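Local coordinates for cellobiohydrolase CHBI (Daphnia pulex, PDB 4XNN), which probably hydrolyses beta-1,4-glucosidic linkages in cellulose and cellotetraose, releasing cellobiose from the chain ends, at residues R121-L127 with F151-D157; Y210-A216 with N238-E244; F268-N274 with N326-F331. The contacts are given in a common frame with arbitrary orientation. Residue numbers count along the deposited sequence, not the author numbering.

Contact 1 of 3, residues R121-L127 with F151-D157; sequences RYRMFQL and FVSMDAD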
loop_
_atom_site.group_PDB
_atom_site.type_symbol
_atom_site.label_atom_id
_atom_site.label_comp_id
_atom_site.label_asym_id
_atom_site.label_seq_id
_atom_site.Cartn_x
_atom_site.Cartn_y
_atom_site.Cartn_z
ATOM N N ARG A 121 14.333 5.069 11.876
ATOM C CA ARG A 121 13.972 3.764 11.326
ATOM C C ARG A 121 12.468 3.689 11.140
ATOM O O ARG A 121 11.721 4.354 11.813
ATOM C CB ARG A 121 14.290 2.582 12.245
ATOM C CG ARG A 121 15.714 2.334 12.629
ATOM C CD ARG A 121 16.597 2.043 11.467
ATOM N NE ARG A 121 17.798 2.871 11.618
ATOM C CZ ARG A 121 18.988 2.431 11.981
ATOM N NH1 ARG A 121 19.181 1.133 12.213
ATOM N NH2 ARG A 121 19.995 3.293 12.103
ATOM N N TYR A 122 12.038 2.851 10.227
ATOM C CA TYR A 122 10.627 2.588 10.135
ATOM C C TYR A 122 10.158 1.857 11.430
ATOM O O TYR A 122 10.876 1.015 11.931
ATOM C CB TYR A 122 10.347 1.723 8.905
ATOM C CG TYR A 122 10.736 2.390 7.604
ATOM C CD1 TYR A 122 10.275 3.673 7.276
ATOM C CD2 TYR A 122 11.614 1.785 6.743
ATOM C CE1 TYR A 122 10.646 4.296 6.088
ATOM C CE2 TYR A 122 11.965 2.382 5.527
ATOM C CZ TYR A 122 11.505 3.635 5.219
ATOM O OH TYR A 122 11.868 4.199 4.037
ATOM N N ARG A 123 8.967 2.179 11.907
ATOM C CA ARG A 123 8.379 1.437 12.998
ATOM C C ARG A 123 7.939 0.077 12.522
ATOM O O ARG A 123 6.960 -0.033 11.823
ATOM C CB ARG A 123 7.158 2.156 13.546
ATOM C CG ARG A 123 7.057 1.978 15.069
ATOM C CD ARG A 123 5.791 1.457 15.746
ATOM N NE ARG A 123 5.982 0.075 16.062
ATOM C CZ ARG A 123 5.534 -0.705 17.034
ATOM N NH1 ARG A 123 4.867 -0.408 18.175
ATOM N NH2 ARG A 123 5.851 -1.954 16.859
ATOM N N MET A 124 8.681 -0.951 12.829
ATOM C CA MET A 124 8.378 -2.266 12.373
ATOM C C MET A 124 7.296 -2.900 13.219
ATOM O O MET A 124 7.331 -2.770 14.458
ATOM C CB MET A 124 9.640 -3.099 12.414
ATOM C CG MET A 124 10.738 -2.501 11.566
ATOM S SD MET A 124 10.320 -2.075 9.847
ATOM C CE MET A 124 10.468 -3.750 9.234
ATOM N N PHE A 125 6.268 -3.494 12.612
ATOM C CA PHE A 125 5.244 -4.159 13.414
ATOM C C PHE A 125 5.370 -5.680 13.295
ATOM O O PHE A 125 5.338 -6.187 12.191
ATOM C CB PHE A 125 3.881 -3.754 12.937
ATOM C CG PHE A 125 3.551 -2.311 13.162
ATOM C CD1 PHE A 125 3.992 -1.320 12.274
ATOM C CD2 PHE A 125 2.782 -1.933 14.223
ATOM C CE1 PHE A 125 3.670 0.023 12.495
ATOM C CE2 PHE A 125 2.443 -0.589 14.436
ATOM C CZ PHE A 125 2.892 0.384 13.575
ATOM N N GLN A 126 5.442 -6.399 14.419
ATOM C CA GLN A 126 5.408 -7.882 14.427
ATOM C C GLN A 126 3.973 -8.280 14.728
ATOM O O GLN A 126 3.465 -8.136 15.830
ATOM C CB GLN A 126 6.403 -8.437 15.442
ATOM C CG GLN A 126 7.746 -7.732 15.169
ATOM C CD GLN A 126 8.960 -8.418 15.742
ATOM O OE1 GLN A 126 9.737 -9.045 15.011
ATOM N NE2 GLN A 126 9.126 -8.333 17.027
ATOM N N LEU A 127 3.272 -8.670 13.678
ATOM C CA LEU A 127 1.800 -8.659 13.677
ATOM C C LEU A 127 1.169 -9.955 14.116
ATOM O O LEU A 127 -0.058 -9.978 14.380
ATOM C CB LEU A 127 1.274 -8.282 12.245
ATOM C CG LEU A 127 1.565 -6.855 11.799
ATOM C CD1 LEU A 127 1.383 -6.682 10.272
ATOM C CD2 LEU A 127 0.640 -5.908 12.597
ATOM N N PHE A 151 1.060 -3.142 4.804
ATOM C CA PHE A 151 2.380 -3.432 5.351
ATOM C C PHE A 151 3.214 -4.129 4.284
ATOM O O PHE A 151 2.661 -4.881 3.462
ATOM C CB PHE A 151 2.248 -4.390 6.551
ATOM C CG PHE A 151 1.591 -3.788 7.744
ATOM C CD1 PHE A 151 2.333 -3.078 8.701
ATOM C CD2 PHE A 151 0.246 -3.982 7.981
ATOM C CE1 PHE A 151 1.669 -2.530 9.833
ATOM C CE2 PHE A 151 -0.381 -3.526 9.140
ATOM C CZ PHE A 151 0.320 -2.764 10.056
ATOM N N VAL A 152 4.518 -3.890 4.299
ATOM C CA VAL A 152 5.412 -4.509 3.402
ATOM C C VAL A 152 6.660 -4.871 4.114
ATOM O O VAL A 152 7.020 -4.242 5.085
ATOM C CB VAL A 152 5.804 -3.592 2.196
ATOM C CG1 VAL A 152 4.616 -3.463 1.222
ATOM C CG2 VAL A 152 6.320 -2.256 2.672
ATOM N N SER A 153 7.304 -5.902 3.607
ATOM C CA SER A 153 8.592 -6.377 4.150
ATOM C C SER A 153 9.810 -5.552 3.686
ATOM O O SER A 153 10.811 -6.089 3.200
ATOM C CB SER A 153 8.751 -7.840 3.829
ATOM O OG SER A 153 7.798 -8.624 4.511
ATOM N N MET A 154 9.751 -4.241 3.896
ATOM C CA MET A 154 10.897 -3.397 3.815
ATOM C C MET A 154 11.835 -3.606 5.005
ATOM O O MET A 154 11.384 -4.029 6.084
ATOM C CB MET A 154 10.471 -1.950 3.802
ATOM C CG MET A 154 9.869 -1.463 2.493
ATOM S SD MET A 154 8.875 0.059 2.605
ATOM C CE MET A 154 10.204 1.227 2.840
ATOM N N ASP A 155 13.112 -3.288 4.818
ATOM C CA ASP A 155 14.090 -3.222 5.910
ATOM C C ASP A 155 13.815 -2.001 6.721
ATOM O O ASP A 155 13.511 -0.920 6.167
ATOM C CB ASP A 155 15.517 -3.075 5.419
ATOM C CG ASP A 155 16.035 -4.281 4.697
ATOM O OD1 ASP A 155 15.399 -5.326 4.760
ATOM O OD2 ASP A 155 17.127 -4.161 4.090
ATOM N N ALA A 156 14.053 -2.114 8.038
ATOM C CA ALA A 156 13.771 -0.980 8.962
ATOM C C ALA A 156 14.606 0.309 8.660
ATOM O O ALA A 156 14.206 1.442 8.995
ATOM C CB ALA A 156 14.043 -1.452 10.389
ATOM N N ASP A 157 15.767 0.139 8.051
ATOM C CA ASP A 157 16.639 1.250 7.737
ATOM C C ASP A 157 16.625 1.558 6.254
ATOM O O ASP A 157 17.521 2.249 5.740
ATOM C CB ASP A 157 18.080 0.952 8.187
ATOM C CG ASP A 157 18.717 -0.216 7.441
ATOM O OD1 ASP A 157 18.036 -0.944 6.634
ATOM O OD2 ASP A 157 19.945 -0.433 7.652
#

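Contact 2 of 3, residues Y210-A216 with N238-E244; sequences YYGNCCA and NDQTRCE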
loop_
_atom_site.group_PDB
_atom_site.type_symbol
_atom_site.label_atom_id
_atom_site.label_comp_id
_atom_site.label_asym_id
_atom_site.label_seq_id
_atom_site.Cartn_x
_atom_site.Cartn_y
_atom_site.Cartn_z
ATOM N N TYR A 210 14.797 -0.705 -15.375
ATOM C CA TYR A 210 15.151 -2.074 -15.676
ATOM C C TYR A 210 14.773 -3.026 -14.538
ATOM O O TYR A 210 14.364 -4.106 -14.789
ATOM C CB TYR A 210 16.628 -2.150 -15.860
ATOM C CG TYR A 210 17.126 -3.449 -16.394
ATOM C CD1 TYR A 210 17.012 -3.764 -17.740
ATOM C CD2 TYR A 210 17.718 -4.350 -15.569
ATOM C CE1 TYR A 210 17.475 -4.981 -18.225
ATOM C CE2 TYR A 210 18.167 -5.553 -16.024
ATOM C CZ TYR A 210 18.061 -5.863 -17.322
ATOM O OH TYR A 210 18.558 -7.077 -17.656
ATOM N N TYR A 211 14.967 -2.636 -13.281
ATOM C CA TYR A 211 14.704 -3.570 -12.184
ATOM C C TYR A 211 13.377 -3.331 -11.552
ATOM O O TYR A 211 12.882 -2.212 -11.594
ATOM C CB TYR A 211 15.733 -3.397 -11.066
ATOM C CG TYR A 211 17.131 -3.711 -11.499
ATOM C CD1 TYR A 211 17.570 -5.029 -11.647
ATOM C CD2 TYR A 211 17.976 -2.688 -11.827
ATOM C CE1 TYR A 211 18.867 -5.306 -12.062
ATOM C CE2 TYR A 211 19.277 -2.935 -12.225
ATOM C CZ TYR A 211 19.692 -4.252 -12.356
ATOM O OH TYR A 211 20.954 -4.434 -12.779
ATOM N N GLY A 212 12.847 -4.371 -10.909
ATOM C CA GLY A 212 11.781 -4.175 -9.960
ATOM C C GLY A 212 12.215 -4.461 -8.520
ATOM O O GLY A 212 13.329 -4.922 -8.287
ATOM N N ASN A 213 11.349 -4.210 -7.551
ATOM C CA ASN A 213 11.674 -4.436 -6.147
ATOM C C ASN A 213 10.582 -5.190 -5.446
ATOM O O ASN A 213 9.508 -4.678 -5.199
ATOM C CB ASN A 213 12.108 -3.122 -5.436
ATOM C CG ASN A 213 13.148 -3.378 -4.374
ATOM O OD1 ASN A 213 13.837 -4.423 -4.414
ATOM N ND2 ASN A 213 13.288 -2.439 -3.425
ATOM N N CYS A 214 10.844 -6.447 -5.125
ATOM C CA CYS A 214 9.810 -7.350 -4.638
ATOM C C CYS A 214 9.947 -7.528 -3.165
ATOM O O CYS A 214 11.087 -7.669 -2.627
ATOM C CB CYS A 214 10.047 -8.763 -5.224
ATOM S SG CYS A 214 10.133 -8.946 -7.020
ATOM N N CYS A 215 8.815 -7.638 -2.499
ATOM C CA CYS A 215 8.738 -8.195 -1.187
ATOM C C CYS A 215 7.317 -8.510 -0.729
ATOM O O CYS A 215 6.363 -8.129 -1.374
ATOM C CB CYS A 215 9.417 -7.253 -0.145
ATOM S SG CYS A 215 8.555 -5.664 0.107
ATOM N N ALA A 216 7.177 -9.160 0.425
ATOM C CA ALA A 216 5.845 -9.622 0.832
ATOM C C ALA A 216 5.053 -8.427 1.211
ATOM O O ALA A 216 5.642 -7.402 1.570
ATOM C CB ALA A 216 5.919 -10.651 1.967
ATOM N N ASN A 238 10.328 -13.741 1.281
ATOM C CA ASN A 238 9.529 -12.587 1.688
ATOM C C ASN A 238 10.300 -11.238 1.709
ATOM O O ASN A 238 9.719 -10.165 1.506
ATOM C CB ASN A 238 9.013 -12.813 3.103
ATOM C CG ASN A 238 7.871 -13.750 3.166
ATOM O OD1 ASN A 238 6.993 -13.747 2.291
ATOM N ND2 ASN A 238 7.819 -14.539 4.249
ATOM N N ASP A 239 11.611 -11.279 1.920
ATOM C CA ASP A 239 12.385 -10.047 2.086
ATOM C C ASP A 239 12.686 -9.300 0.794
ATOM O O ASP A 239 12.597 -9.870 -0.317
ATOM C CB ASP A 239 13.678 -10.307 2.815
ATOM C CG ASP A 239 14.511 -11.338 2.163
ATOM O OD1 ASP A 239 13.986 -12.442 1.893
ATOM O OD2 ASP A 239 15.700 -11.068 1.958
ATOM N N GLN A 240 13.037 -8.033 0.961
ATOM C CA GLN A 240 13.324 -7.135 -0.161
ATOM C C GLN A 240 14.299 -7.748 -1.141
ATOM O O GLN A 240 15.417 -8.075 -0.777
ATOM C CB GLN A 240 13.847 -5.779 0.338
ATOM C CG GLN A 240 14.276 -4.823 -0.752
ATOM C CD GLN A 240 15.724 -4.931 -1.187
ATOM O OE1 GLN A 240 16.661 -4.925 -0.360
ATOM N NE2 GLN A 240 15.938 -4.939 -2.518
ATOM N N THR A 241 13.869 -7.899 -2.393
ATOM C CA THR A 241 14.641 -8.532 -3.416
ATOM C C THR A 241 14.499 -7.751 -4.722
ATOM O O THR A 241 13.406 -7.669 -5.294
ATOM C CB THR A 241 14.147 -9.991 -3.640
ATOM O OG1 THR A 241 14.186 -10.684 -2.394
ATOM C CG2 THR A 241 15.014 -10.715 -4.593
ATOM N N ARG A 242 15.615 -7.162 -5.173
ATOM C CA ARG A 242 15.644 -6.544 -6.471
ATOM C C ARG A 242 15.548 -7.651 -7.553
ATOM O O ARG A 242 16.223 -8.690 -7.440
ATOM C CB ARG A 242 16.902 -5.712 -6.649
ATOM C CG ARG A 242 16.921 -5.035 -7.994
ATOM C CD ARG A 242 18.117 -4.166 -8.176
ATOM N NE ARG A 242 19.248 -5.025 -8.448
ATOM C CZ ARG A 242 20.485 -4.621 -8.742
ATOM N NH1 ARG A 242 20.806 -3.322 -8.853
ATOM N NH2 ARG A 242 21.384 -5.563 -8.999
ATOM N N CYS A 243 14.686 -7.467 -8.578
ATOM C CA CYS A 243 14.395 -8.526 -9.509
ATOM C C CYS A 243 14.633 -7.989 -10.951
ATOM O O CYS A 243 14.587 -6.802 -11.200
ATOM C CB CYS A 243 12.953 -8.988 -9.376
ATOM S SG CYS A 243 11.725 -7.662 -9.815
ATOM N N GLU A 244 14.884 -8.905 -11.851
ATOM C CA GLU A 244 14.885 -8.630 -13.296
ATOM C C GLU A 244 14.421 -9.911 -13.926
ATOM O O GLU A 244 14.397 -10.961 -13.277
ATOM C CB GLU A 244 16.287 -8.266 -13.798
ATOM C CG GLU A 244 17.281 -9.389 -13.585
ATOM C CD GLU A 244 18.663 -9.055 -14.153
ATOM O OE1 GLU A 244 19.495 -8.544 -13.406
ATOM O OE2 GLU A 244 18.915 -9.310 -15.345
HETATM O O HOH W 1 21.080 -8.124 -16.864
HETATM O O HOH W 2 21.714 -7.051 -13.692
#

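Contact 3 of 3, residues F268-N274 with N326-F331; sequences FASYRMN and NSKVNF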
loop_
_atom_site.group_PDB
_atom_site.type_symbol
_atom_site.label_atom_id
_atom_site.label_comp_id
_atom_site.label_asym_id
_atom_site.label_seq_id
_atom_site.Cartn_x
_atom_site.Cartn_y
_atom_site.Cartn_z
ATOM N N PHE A 268 -10.044 -11.002 0.399
ATOM C CA PHE A 268 -11.390 -10.911 0.830
ATOM C C PHE A 268 -11.929 -9.553 0.534
ATOM O O PHE A 268 -11.572 -8.586 1.180
ATOM C CB PHE A 268 -11.519 -11.213 2.336
ATOM C CG PHE A 268 -12.938 -11.539 2.744
ATOM C CD1 PHE A 268 -13.925 -10.562 2.826
ATOM C CD2 PHE A 268 -13.291 -12.804 3.028
ATOM C CE1 PHE A 268 -15.217 -10.917 3.179
ATOM C CE2 PHE A 268 -14.593 -13.152 3.301
ATOM C CZ PHE A 268 -15.561 -12.200 3.392
ATOM N N ALA A 269 -12.816 -9.498 -0.469
ATOM C CA ALA A 269 -13.488 -8.271 -0.914
ATOM C C ALA A 269 -14.991 -8.535 -0.853
ATOM O O ALA A 269 -15.477 -9.336 -1.611
ATOM C CB ALA A 269 -13.080 -7.896 -2.341
ATOM N N SER A 270 -15.684 -7.875 0.052
ATOM C CA SER A 270 -17.099 -8.173 0.373
ATOM C C SER A 270 -17.993 -8.303 -0.855
ATOM O O SER A 270 -18.798 -9.253 -0.953
ATOM C CB SER A 270 -17.672 -7.131 1.284
ATOM O OG SER A 270 -16.960 -7.095 2.536
ATOM N N TYR A 271 -17.883 -7.323 -1.744
ATOM C CA TYR A 271 -18.690 -7.242 -2.959
ATOM C C TYR A 271 -18.378 -8.365 -3.927
ATOM O O TYR A 271 -19.268 -9.104 -4.359
ATOM C CB TYR A 271 -18.496 -5.864 -3.640
ATOM C CG TYR A 271 -19.500 -5.560 -4.782
ATOM C CD1 TYR A 271 -19.447 -6.246 -5.995
ATOM C CD2 TYR A 271 -20.495 -4.606 -4.605
ATOM C CE1 TYR A 271 -20.330 -5.934 -7.025
ATOM C CE2 TYR A 271 -21.358 -4.306 -5.615
ATOM C CZ TYR A 271 -21.261 -4.972 -6.798
ATOM O OH TYR A 271 -22.160 -4.636 -7.764
ATOM N N ARG A 272 -17.092 -8.599 -4.184
ATOM C CA ARG A 272 -16.675 -9.735 -5.004
ATOM C C ARG A 272 -17.104 -11.095 -4.438
ATOM O O ARG A 272 -17.384 -12.028 -5.174
ATOM C CB ARG A 272 -15.113 -9.707 -5.136
ATOM C CG ARG A 272 -14.576 -10.529 -6.266
ATOM C CD ARG A 272 -13.047 -10.597 -6.323
ATOM N NE ARG A 272 -12.648 -11.358 -7.493
ATOM C CZ ARG A 272 -11.660 -12.228 -7.557
ATOM N NH1 ARG A 272 -10.858 -12.410 -6.508
ATOM N NH2 ARG A 272 -11.445 -12.899 -8.704
ATOM N N MET A 273 -17.143 -11.209 -3.113
ATOM C CA MET A 273 -17.587 -12.437 -2.450
ATOM C C MET A 273 -19.112 -12.541 -2.363
ATOM O O MET A 273 -19.674 -13.410 -1.679
ATOM C CB MET A 273 -16.986 -12.450 -1.036
ATOM C CG MET A 273 -15.451 -12.479 -1.040
ATOM S SD MET A 273 -14.872 -13.884 -1.970
ATOM C CE MET A 273 -13.378 -14.331 -1.088
ATOM N N ASN A 274 -19.754 -11.578 -3.020
ATOM C CA ASN A 274 -21.186 -11.606 -3.376
ATOM C C ASN A 274 -22.113 -11.130 -2.275
ATOM O O ASN A 274 -23.256 -11.632 -2.106
ATOM C CB ASN A 274 -21.586 -12.952 -4.027
ATOM C CG ASN A 274 -22.896 -12.912 -4.804
ATOM O OD1 ASN A 274 -23.667 -13.950 -4.874
ATOM N ND2 ASN A 274 -23.194 -11.770 -5.383
ATOM N N ASN A 326 -17.754 -8.963 9.866
ATOM C CA ASN A 326 -17.542 -9.038 8.437
ATOM C C ASN A 326 -18.657 -9.743 7.712
ATOM O O ASN A 326 -19.418 -10.531 8.245
ATOM C CB ASN A 326 -16.207 -9.793 8.151
ATOM C CG ASN A 326 -15.556 -9.387 6.855
ATOM O OD1 ASN A 326 -15.880 -8.352 6.297
ATOM N ND2 ASN A 326 -14.585 -10.201 6.375
ATOM N N SER A 327 -18.761 -9.426 6.450
ATOM C CA SER A 327 -19.634 -10.094 5.533
ATOM C C SER A 327 -19.066 -11.485 5.277
ATOM O O SER A 327 -17.948 -11.828 5.671
ATOM C CB SER A 327 -19.686 -9.249 4.200
ATOM O OG SER A 327 -18.420 -9.292 3.502
ATOM N N LYS A 328 -19.815 -12.259 4.559
ATOM C CA LYS A 328 -19.443 -13.643 4.300
ATOM C C LYS A 328 -19.495 -13.971 2.843
ATOM O O LYS A 328 -20.218 -13.344 2.107
ATOM C CB LYS A 328 -20.410 -14.561 5.036
ATOM C CG LYS A 328 -20.474 -14.336 6.537
ATOM C CD LYS A 328 -21.410 -15.357 7.177
ATOM C CE LYS A 328 -21.095 -15.522 8.649
ATOM N NZ LYS A 328 -22.067 -14.708 9.385
ATOM N N VAL A 329 -18.751 -14.991 2.424
ATOM C CA VAL A 329 -18.803 -15.466 1.089
ATOM C C VAL A 329 -20.235 -16.001 0.838
ATOM O O VAL A 329 -20.824 -16.696 1.714
ATOM C CB VAL A 329 -17.740 -16.542 0.875
ATOM C CG1 VAL A 329 -17.990 -17.319 -0.364
ATOM C CG2 VAL A 329 -16.336 -15.940 0.860
ATOM N N ASN A 330 -20.760 -15.735 -0.355
ATOM C CA ASN A 330 -22.176 -16.004 -0.641
ATOM C C ASN A 330 -22.358 -16.631 -2.029
ATOM O O ASN A 330 -22.808 -15.974 -2.928
ATOM C CB ASN A 330 -22.989 -14.693 -0.482
ATOM C CG ASN A 330 -24.493 -14.878 -0.810
ATOM O OD1 ASN A 330 -25.068 -15.936 -0.600
ATOM N ND2 ASN A 330 -25.096 -13.864 -1.380
ATOM N N PHE A 331 -22.045 -17.919 -2.164
ATOM C CA PHE A 331 -22.155 -18.645 -3.431
ATOM C C PHE A 331 -22.647 -20.054 -3.097
ATOM O O PHE A 331 -22.184 -20.655 -2.150
ATOM C CB PHE A 331 -20.791 -18.790 -4.143
ATOM C CG PHE A 331 -20.167 -17.480 -4.578
ATOM C CD1 PHE A 331 -20.634 -16.805 -5.726
ATOM C CD2 PHE A 331 -19.099 -16.907 -3.856
ATOM C CE1 PHE A 331 -20.038 -15.627 -6.107
ATOM C CE2 PHE A 331 -18.500 -15.741 -4.273
ATOM C CZ PHE A 331 -18.972 -15.097 -5.378
HETATM O O HOH W 3 -18.936 -10.825 1.305
#

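Contact 1 of 3, residues R121-L127 with F151-D157
A single hydrogen bond, Tyr122 N to Ala156 O at 2.9 Å, is the one hydrogen bond across this contact; most of the rest is apolar and aromatic packing. The same carbonyl also receives a CA-H...O contact from Arg121 CA at 3.3 Å. Away from this point the backbones diverge, and sulfur and aromatic groups fill the space. Met154 makes a Met-aromatic contact with Tyr122, its SD lying 5.3 Å from the ring centroid and its CE 3.4 Å from Tyr122 CE2, while Met124 reaches across with CE 3.3 Å from Met154 O and CG 3.7 Å from Ala156 CB. At the far end, Phe151 turns its edge to the face of Phe125 (centroids 5.5 Å apart, planes at 69°), and Leu127 CD1 sits 3.7 Å above the centroid of the Phe151 ring as a CH-pi contact. Phe132 and Phe438 continue this aromatic packing. The chemistry implies that the loop before strand 130-137 is held against the end of strand 145-152 and the loop that follows it mainly by apolar and aromatic packing.

Contact 2 of 3, residues Y210-A216 with N238-E244
Two hydrogen-bonded antiparallel pairs set the register. Gly212 N donates to Cys243 O at 3.0 Å and Cys243 N returns to Gly212 O at 2.9 Å; Cys214 N to Thr241 O and Thr241 N to Cys214 O are both 2.8 Å. Asn213 and Arg242 form the non-hydrogen-bonded pair between them. Past the strand ends, Ala216 N still reaches Asn238 O at 2.9 Å. Gln240 NE2 reaches back to the strand, donating to Asn213 OD1 at 2.9 Å, while Gln240 OE1 is taken up by Tyr163. At the other end, one water joins Tyr210 OH to Glu244 OE2 and a second joins Tyr211 OH to Glu244 OE1, the carboxylate accepting from both.

On the same Tyr211 whose hydroxyl holds the second water, the Arg242 guanidinium lies flat, planes at 4°, with CZ 3.9 Å from the ring centroid in a cation-pi stack that the CH-pi contact of Arg242 CD extends. The face carrying Cys214, Thr241 and Cys243 is sulfur-rich: Cys214 SG and Cys243 SG are 3.5 Å apart yet belong to separate disulfides, with Cys181 and Cys248; Cys215 is bonded to Cys177. Gly212 suits this crowding, since a CB there would clash with Cys243 SG.

The result is a short antiparallel strand pair at the sheet edge, flanked by disulfides: strand 241-243 lines the start of strand 212-223, which goes on to pair with strands 145-152 and 228-233. Ile188 of strand 187-188 touches Tyr211, Asn213 and Arg242, Met260 meets Cys214 and Thr241, and helix 363-373 packs on Ala216 and Asn238.

Contact 3 of 3, residues F268-N274 with N326-F331
Phe268 lays one ring face over the amide of Asn326, its CE1 3.3 Å from Asn326 ND2, an amide nitrogen that itself bonds to Asp338 O. The ring also crowds Ser327 O, 3.3 Å from Phe268 CZ, and that carbonyl is buried with no polar partner in the model. Val329 CG2 closes the apolar patch, 4.1 Å from Phe268 CE2 and 3.8 Å from Met273 SD; Met344 of helix 342-352 touches both Phe268 and Met273.

Beside this patch runs a polar seam. Ser270 OG and Ser327 OG share a hydrogen bond of 2.8 Å, and a bridging water donates to Ser270 O and Lys328 O, at 2.8 and 2.9 Å, while lying 2.7 Å from Ser327 OG. Farther along, Asn330 reads the backbone twice: its N donates to Met273 O at 2.9 Å and its ND2 to Asn274 O at 3.0 Å. Phe331 then swings back so that Asn274 CB stands over its ring, 4.0 Å from the centroid, in a CH-pi contact.

The carbonyls are presented by a tight reversal of the chain. Met273 N bonds to Ala269 O at 2.9 Å, and Asn274 N to Tyr271 O at 2.9 Å closes a type I beta turn in which Asn274, the last residue, takes positive phi. Such a turn, leaving strand 266-269 and gripped by the segment that follows strand 322-325, exemplifies how loops beyond the strands pack together in the beta-sandwich fold of GH7 enzymes.

Overall arrangement
The three contacts follow one another along the chain, each closing before the next opens, and all reach the same extensive mixed sheet. Contacts 1 and 2 have centres 16 Å apart and touch directly: Ser153 N lies 3.0 Å from Ala216 O, a probable hydrogen bond, where strands 145-152 and 212-223 run side by side. Contact 3 stands apart, its centre about 30 Å from that of contact 1 and 31 Å from that of contact 2, with no touch; strand 266-269 reaches strand 212-223 through strand 228-233. The principle illustrated is that packing between sequence-distant segments ties the GH7 beta-sandwich together at several places; in this family, loops on the sandwich enclose the cellulose-binding tunnel or groove.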